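Local atomic coordinates of putative glycerophosphodiester phosphodiesterase (Galdieria sulphuraria, PDB entry 2O55), a protein that belongs to the glycerophosphodiester phosphodiesterase family and folds as a TIM-type barrel, its function being assigned only putatively. Residues V15-L20 with C242-F247; K8-R13 with I37-T42. All coordinates share one frame; numbering follows the deposited sequence.

Contact 1: V15-L20 with C242-F247; sequences VGKEGL and CSNYPF
Glu18 reaches Tyr245 and Phe247 because its chain bends at chi2 (-85°), which turns CD toward the start of helix 246-253. OE2 accepts a weak, bent hydrogen bond from Phe247 N at 3.0 Å. It also accepts from Gly248 N, so the carboxylate meets two amides of the first helical turn, just after the N-cap residue Tyr245. The partial positive charge of the helix end probably favours this placement. OE1 lies at the edge of the Tyr245 ring, 3.5 Å from CD2, with carboxylate and ring planes nearly perpendicular. Lys17 N donates to a lone pair of Asn244 O at 2.7 Å. Lys17 CB touches Tyr245 OH, and the lysine NZ and that hydroxyl both go on to Asp224. Gly16 has positive phi (57°), which favours glycine, in the type II' turn Val15-Glu18. Leu20 CD1 meets the edge of the Phe247 ring at CE1, 3.4 Å away, and Val15 CG1 approaches CZ at 3.8 Å. The contact thus ties the loop after strand 8-12 to the join between strand 240-243 and helix 246-253. Helix 26-34 lies alongside, its Leu31 touching Val15 and Leu20.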
loop_
_atom_site.group_PDB
_atom_site.type_symbol
_atom_site.label_atom_id
_atom_site.label_comp_id
_atom_site.label_asym_id
_atom_site.label_seq_id
_atom_site.Cartn_x
_atom_site.Cartn_y
_atom_site.Cartn_z
ATOM N N VAL A 15 1.290 10.660 3.898
ATOM C CA VAL A 15 0.855 11.932 3.349
ATOM C C VAL A 15 1.386 12.077 1.941
ATOM O O VAL A 15 1.310 13.146 1.340
ATOM C CB VAL A 15 1.373 13.109 4.175
ATOM C CG1 VAL A 15 0.875 13.013 5.597
ATOM C CG2 VAL A 15 2.900 13.167 4.114
ATOM N N GLY A 16 1.949 11.000 1.417
ATOM C CA GLY A 16 2.411 10.994 0.036
ATOM C C GLY A 16 3.417 12.090 -0.232
ATOM O O GLY A 16 4.303 12.333 0.593
ATOM N N LYS A 17 3.257 12.755 -1.379
ATOM C CA LYS A 17 4.197 13.793 -1.836
ATOM C C LYS A 17 3.874 15.193 -1.298
ATOM O O LYS A 17 4.443 16.179 -1.768
ATOM C CB LYS A 17 4.314 13.803 -3.374
ATOM C CG LYS A 17 5.287 12.767 -3.912
ATOM C CD LYS A 17 5.228 12.625 -5.414
ATOM C CE LYS A 17 6.330 13.385 -6.081
ATOM N NZ LYS A 17 6.359 13.024 -7.523
ATOM N N GLU A 18 2.969 15.290 -0.322
ATOM C CA GLU A 18 2.715 16.585 0.311
ATOM C C GLU A 18 3.993 17.007 1.060
ATOM O O GLU A 18 4.873 16.169 1.349
ATOM C CB GLU A 18 1.494 16.547 1.246
ATOM C CG GLU A 18 0.198 15.982 0.636
ATOM C CD GLU A 18 -0.666 16.984 -0.152
ATOM O OE1 GLU A 18 -0.206 18.080 -0.549
ATOM O OE2 GLU A 18 -1.841 16.647 -0.390
ATOM N N GLY A 19 4.120 18.294 1.354
ATOM C CA GLY A 19 5.304 18.763 2.080
ATOM C C GLY A 19 5.568 18.124 3.450
ATOM O O GLY A 19 6.698 17.771 3.767
ATOM N N LEU A 20 4.511 17.915 4.229
ATOM C CA LEU A 20 4.588 17.903 5.694
ATOM C C LEU A 20 5.438 16.838 6.406
ATOM O O LEU A 20 5.728 16.983 7.607
ATOM C CB LEU A 20 3.166 17.914 6.261
ATOM C CG LEU A 20 2.262 19.045 5.746
ATOM C CD1 LEU A 20 0.930 18.476 5.251
ATOM C CD2 LEU A 20 2.080 20.189 6.787
ATOM N N CYS A 242 -5.271 5.841 -4.720
ATOM C CA CYS A 242 -4.038 5.877 -3.990
ATOM C C CYS A 242 -3.275 7.078 -4.524
ATOM O O CYS A 242 -2.559 6.981 -5.533
ATOM C CB CYS A 242 -3.271 4.569 -4.165
ATOM S SG CYS A 242 -1.897 4.376 -3.008
ATOM N N SER A 243 -3.445 8.203 -3.826
ATOM C CA SER A 243 -2.992 9.530 -4.256
ATOM C C SER A 243 -1.665 9.949 -3.653
ATOM O O SER A 243 -1.365 9.630 -2.510
ATOM C CB SER A 243 -4.040 10.566 -3.854
ATOM O OG SER A 243 -3.665 11.873 -4.265
ATOM N N ASN A 244 -0.879 10.692 -4.421
ATOM C CA ASN A 244 0.356 11.272 -3.913
ATOM C C ASN A 244 0.073 12.612 -3.264
ATOM O O ASN A 244 0.949 13.206 -2.633
ATOM C CB ASN A 244 1.372 11.437 -5.032
ATOM C CG ASN A 244 1.703 10.121 -5.727
ATOM O OD1 ASN A 244 1.729 9.049 -5.112
ATOM N ND2 ASN A 244 1.975 10.200 -7.020
ATOM N N TYR A 245 -1.159 13.089 -3.414
ATOM C CA TYR A 245 -1.590 14.310 -2.759
ATOM C C TYR A 245 -2.953 14.140 -2.098
ATOM O O TYR A 245 -3.932 14.729 -2.549
ATOM C CB TYR A 245 -1.604 15.450 -3.766
ATOM C CG TYR A 245 -0.226 15.695 -4.299
ATOM C CD1 TYR A 245 0.251 14.962 -5.394
ATOM C CD2 TYR A 245 0.627 16.633 -3.679
ATOM C CE1 TYR A 245 1.527 15.168 -5.870
ATOM C CE2 TYR A 245 1.902 16.852 -4.147
ATOM C CZ TYR A 245 2.352 16.113 -5.244
ATOM O OH TYR A 245 3.632 16.297 -5.715
ATOM N N PRO A 246 -3.020 13.344 -1.015
ATOM C CA PRO A 246 -4.309 13.083 -0.346
ATOM C C PRO A 246 -5.059 14.354 0.135
ATOM O O PRO A 246 -6.301 14.437 0.017
ATOM C CB PRO A 246 -3.918 12.189 0.843
ATOM C CG PRO A 246 -2.439 12.324 0.991
ATOM C CD PRO A 246 -1.899 12.652 -0.349
ATOM N N PHE A 247 -4.313 15.330 0.660
ATOM C CA PHE A 247 -4.908 16.562 1.165
ATOM C C PHE A 247 -5.526 17.372 0.016
ATOM O O PHE A 247 -6.620 17.938 0.164
ATOM C CB PHE A 247 -3.898 17.361 2.005
ATOM C CG PHE A 247 -3.315 16.573 3.169
ATOM C CD1 PHE A 247 -2.118 16.954 3.762
ATOM C CD2 PHE A 247 -3.967 15.420 3.666
ATOM C CE1 PHE A 247 -1.588 16.221 4.831
ATOM C CE2 PHE A 247 -3.436 14.673 4.734
ATOM C CZ PHE A 247 -2.247 15.073 5.307
#

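Contact 2: K8-R13 with I37-T42. With SO4 (sulfate ion), chain B.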
loop_
_atom_site.group_PDB
_atom_site.type_symbol
_atom_site.label_atom_id
_atom_site.label_comp_id
_atom_site.label_asym_id
_atom_site.label_seq_id
_atom_site.Cartn_x
_atom_site.Cartn_y
_atom_site.Cartn_z
ATOM N N LYS A 8 -12.838 6.728 -2.052
ATOM C CA LYS A 8 -12.171 7.052 -0.794
ATOM C C LYS A 8 -10.666 7.257 -1.006
ATOM O O LYS A 8 -10.091 6.665 -1.924
ATOM C CB LYS A 8 -12.434 5.953 0.231
ATOM C CG LYS A 8 -13.881 5.854 0.650
ATOM C CD LYS A 8 -14.149 4.576 1.371
ATOM C CE LYS A 8 -15.595 4.544 1.781
ATOM N NZ LYS A 8 -16.214 3.310 1.187
ATOM N N ILE A 9 -10.038 8.085 -0.171
ATOM C CA ILE A 9 -8.607 8.391 -0.323
ATOM C C ILE A 9 -7.734 7.312 0.306
ATOM O O ILE A 9 -7.962 6.915 1.446
ATOM C CB ILE A 9 -8.188 9.728 0.352
ATOM C CG1 ILE A 9 -9.264 10.810 0.245
ATOM C CG2 ILE A 9 -6.868 10.217 -0.185
ATOM C CD1 ILE A 9 -9.652 11.137 -1.137
ATOM N N VAL A 10 -6.722 6.854 -0.426
ATOM C CA VAL A 10 -5.644 6.077 0.184
ATOM C C VAL A 10 -4.378 6.928 0.206
ATOM O O VAL A 10 -3.898 7.350 -0.852
ATOM C CB VAL A 10 -5.354 4.785 -0.574
ATOM C CG1 VAL A 10 -4.288 4.028 0.155
ATOM C CG2 VAL A 10 -6.590 3.945 -0.667
ATOM N N GLY A 11 -3.841 7.190 1.395
ATOM C CA GLY A 11 -2.615 7.984 1.528
ATOM C C GLY A 11 -1.373 7.212 1.103
ATOM O O GLY A 11 -0.906 6.331 1.837
ATOM N N HIS A 12 -0.842 7.544 -0.077
ATOM C CA HIS A 12 0.306 6.848 -0.638
ATOM C C HIS A 12 1.553 7.082 0.212
ATOM O O HIS A 12 2.037 8.204 0.325
ATOM C CB HIS A 12 0.553 7.251 -2.099
ATOM C CG HIS A 12 1.372 6.249 -2.869
ATOM N ND1 HIS A 12 1.666 6.392 -4.211
ATOM C CD2 HIS A 12 1.942 5.077 -2.488
ATOM C CE1 HIS A 12 2.391 5.366 -4.618
ATOM N NE2 HIS A 12 2.573 4.553 -3.591
ATOM N N ARG A 13 2.051 6.003 0.812
ATOM C CA ARG A 13 3.174 6.037 1.750
ATOM C C ARG A 13 2.958 7.035 2.884
ATOM O O ARG A 13 3.912 7.573 3.445
ATOM C CB ARG A 13 4.487 6.279 1.001
ATOM C CG ARG A 13 4.768 5.225 -0.043
ATOM C CD ARG A 13 6.097 5.463 -0.674
ATOM N NE ARG A 13 6.128 4.924 -2.028
ATOM C CZ ARG A 13 7.025 5.260 -2.951
ATOM N NH1 ARG A 13 7.955 6.145 -2.655
ATOM N NH2 ARG A 13 6.987 4.722 -4.170
ATOM N N ILE A 37 -8.078 10.975 7.126
ATOM C CA ILE A 37 -8.050 10.236 5.831
ATOM C C ILE A 37 -8.080 8.689 5.972
ATOM O O ILE A 37 -7.197 8.094 6.563
ATOM C CB ILE A 37 -6.938 10.735 4.799
ATOM C CG1 ILE A 37 -5.611 10.053 5.024
ATOM C CG2 ILE A 37 -6.750 12.281 4.758
ATOM C CD1 ILE A 37 -5.001 9.643 3.736
ATOM N N PRO A 38 -9.093 8.040 5.383
ATOM C CA PRO A 38 -9.532 6.743 5.894
ATOM C C PRO A 38 -8.570 5.585 5.715
ATOM O O PRO A 38 -8.655 4.625 6.476
ATOM C CB PRO A 38 -10.833 6.480 5.119
ATOM C CG PRO A 38 -10.698 7.246 3.894
ATOM C CD PRO A 38 -9.858 8.452 4.194
ATOM N N TYR A 39 -7.686 5.671 4.721
ATOM C CA TYR A 39 -6.754 4.590 4.359
ATOM C C TYR A 39 -5.354 5.111 4.147
ATOM O O TYR A 39 -5.197 6.251 3.698
ATOM C CB TYR A 39 -7.147 3.974 3.024
ATOM C CG TYR A 39 -8.365 3.106 3.068
ATOM C CD1 TYR A 39 -9.604 3.593 2.685
ATOM C CD2 TYR A 39 -8.273 1.796 3.468
ATOM C CE1 TYR A 39 -10.728 2.791 2.718
ATOM C CE2 TYR A 39 -9.384 0.992 3.520
ATOM C CZ TYR A 39 -10.607 1.488 3.142
ATOM O OH TYR A 39 -11.700 0.657 3.197
ATOM N N ILE A 40 -4.340 4.291 4.433
ATOM C CA ILE A 40 -3.013 4.557 3.884
ATOM C C ILE A 40 -2.428 3.309 3.231
ATOM O O ILE A 40 -2.793 2.171 3.568
ATOM C CB ILE A 40 -2.007 5.135 4.906
ATOM C CG1 ILE A 40 -1.733 4.144 6.038
ATOM C CG2 ILE A 40 -2.439 6.518 5.434
ATOM C CD1 ILE A 40 -0.532 3.216 5.762
ATOM N N GLU A 41 -1.522 3.535 2.285
ATOM C CA GLU A 41 -0.775 2.466 1.664
ATOM C C GLU A 41 0.607 2.537 2.264
ATOM O O GLU A 41 1.115 3.621 2.476
ATOM C CB GLU A 41 -0.719 2.656 0.148
ATOM C CG GLU A 41 -0.064 1.509 -0.616
ATOM C CD GLU A 41 1.492 1.544 -0.596
ATOM O OE1 GLU A 41 2.096 0.451 -0.630
ATOM O OE2 GLU A 41 2.128 2.637 -0.545
ATOM N N THR A 42 1.213 1.387 2.551
ATOM C CA THR A 42 2.625 1.333 2.958
ATOM C C THR A 42 3.340 0.087 2.427
ATOM O O THR A 42 2.705 -0.889 2.006
ATOM C CB THR A 42 2.809 1.479 4.484
ATOM O OG1 THR A 42 4.170 1.794 4.768
ATOM C CG2 THR A 42 2.459 0.218 5.188
HETATM S S SO4 B . 5.278 3.090 -6.791
HETATM O O1 SO4 B . 4.383 3.083 -7.933
HETATM O O2 SO4 B . 6.524 3.670 -7.248
HETATM O O3 SO4 B . 4.754 3.982 -5.779
HETATM O O4 SO4 B . 5.458 1.763 -6.192
#
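This pairing of parallel strands closes the first beta-alpha-beta unit of the TIM-type barrel, and a sulfate ion, probably from the crystallisation liquor, lies at its C-terminal end. Gly11 sits between Tyr39 and Glu41 and bonds to both. Gly11 N donates to Tyr39 O at 2.8 Å in a nearly straight bond (176°). Glu41 N donates back to Gly11 O at 2.9 Å. Ile37 CD1 lies against the Gly11 backbone, 3.6 Å from Gly11 N. Val10, Tyr39, His12 and Glu41 lie on the face opposite Ile40. There Val10 CG2 packs on Tyr39 CB at 3.7 Å, and Val10 CG1 meets Glu41 CB. Ile9 O approaches the edge of the Tyr39 ring.

His12 and Glu41 run side by side. In both, CG is anti to the backbone N (chi1 -174° in Glu41); Glu41 then bends at chi2 (-80°). Glu41 OE2 lies in the plane of the imidazole at its edge, 3.1 Å from CD2. Arg13 is extended from CG to NE, and NH2 donates to sulfate O3 at 2.9 Å. The same oxygen lies at the His12 ring edge, 3.0 Å from CE1. Trp218 and His56 also bind the sulfate, and Glu23 pairs with Arg13 NH1.

Strand 8-12 lies between strands 39-46 and 240-243, and strand 110-115 flanks 39-46 on its far side. Helix 26-34 packs on Ile37 and Ile40, while helix 246-253 receives Ile9.

Contacts 1 and 2 have centres about 9 Å apart and meet through neighbouring strands 8-12 and 240-243. Ser243 N lies 3.1 Å from Val10 O in a probable backbone hydrogen bond between these strands. Nearby, Pro246 CB packs on Ile9 CG2 at 3.7 Å. Asn244 OD1 is 2.8 Å from His12 ND1, a probable hydrogen bond, while Asn244 ND2 is held by Phe223 O. Asn244 is thus second shell to the sulfate: it can help set the imidazole whose edge faces the ion, while its own side chain stays about 6 Å from it. Strand 8-12 is the first of the barrel and strand 240-243 the last, and their pairing brings the two contacts together.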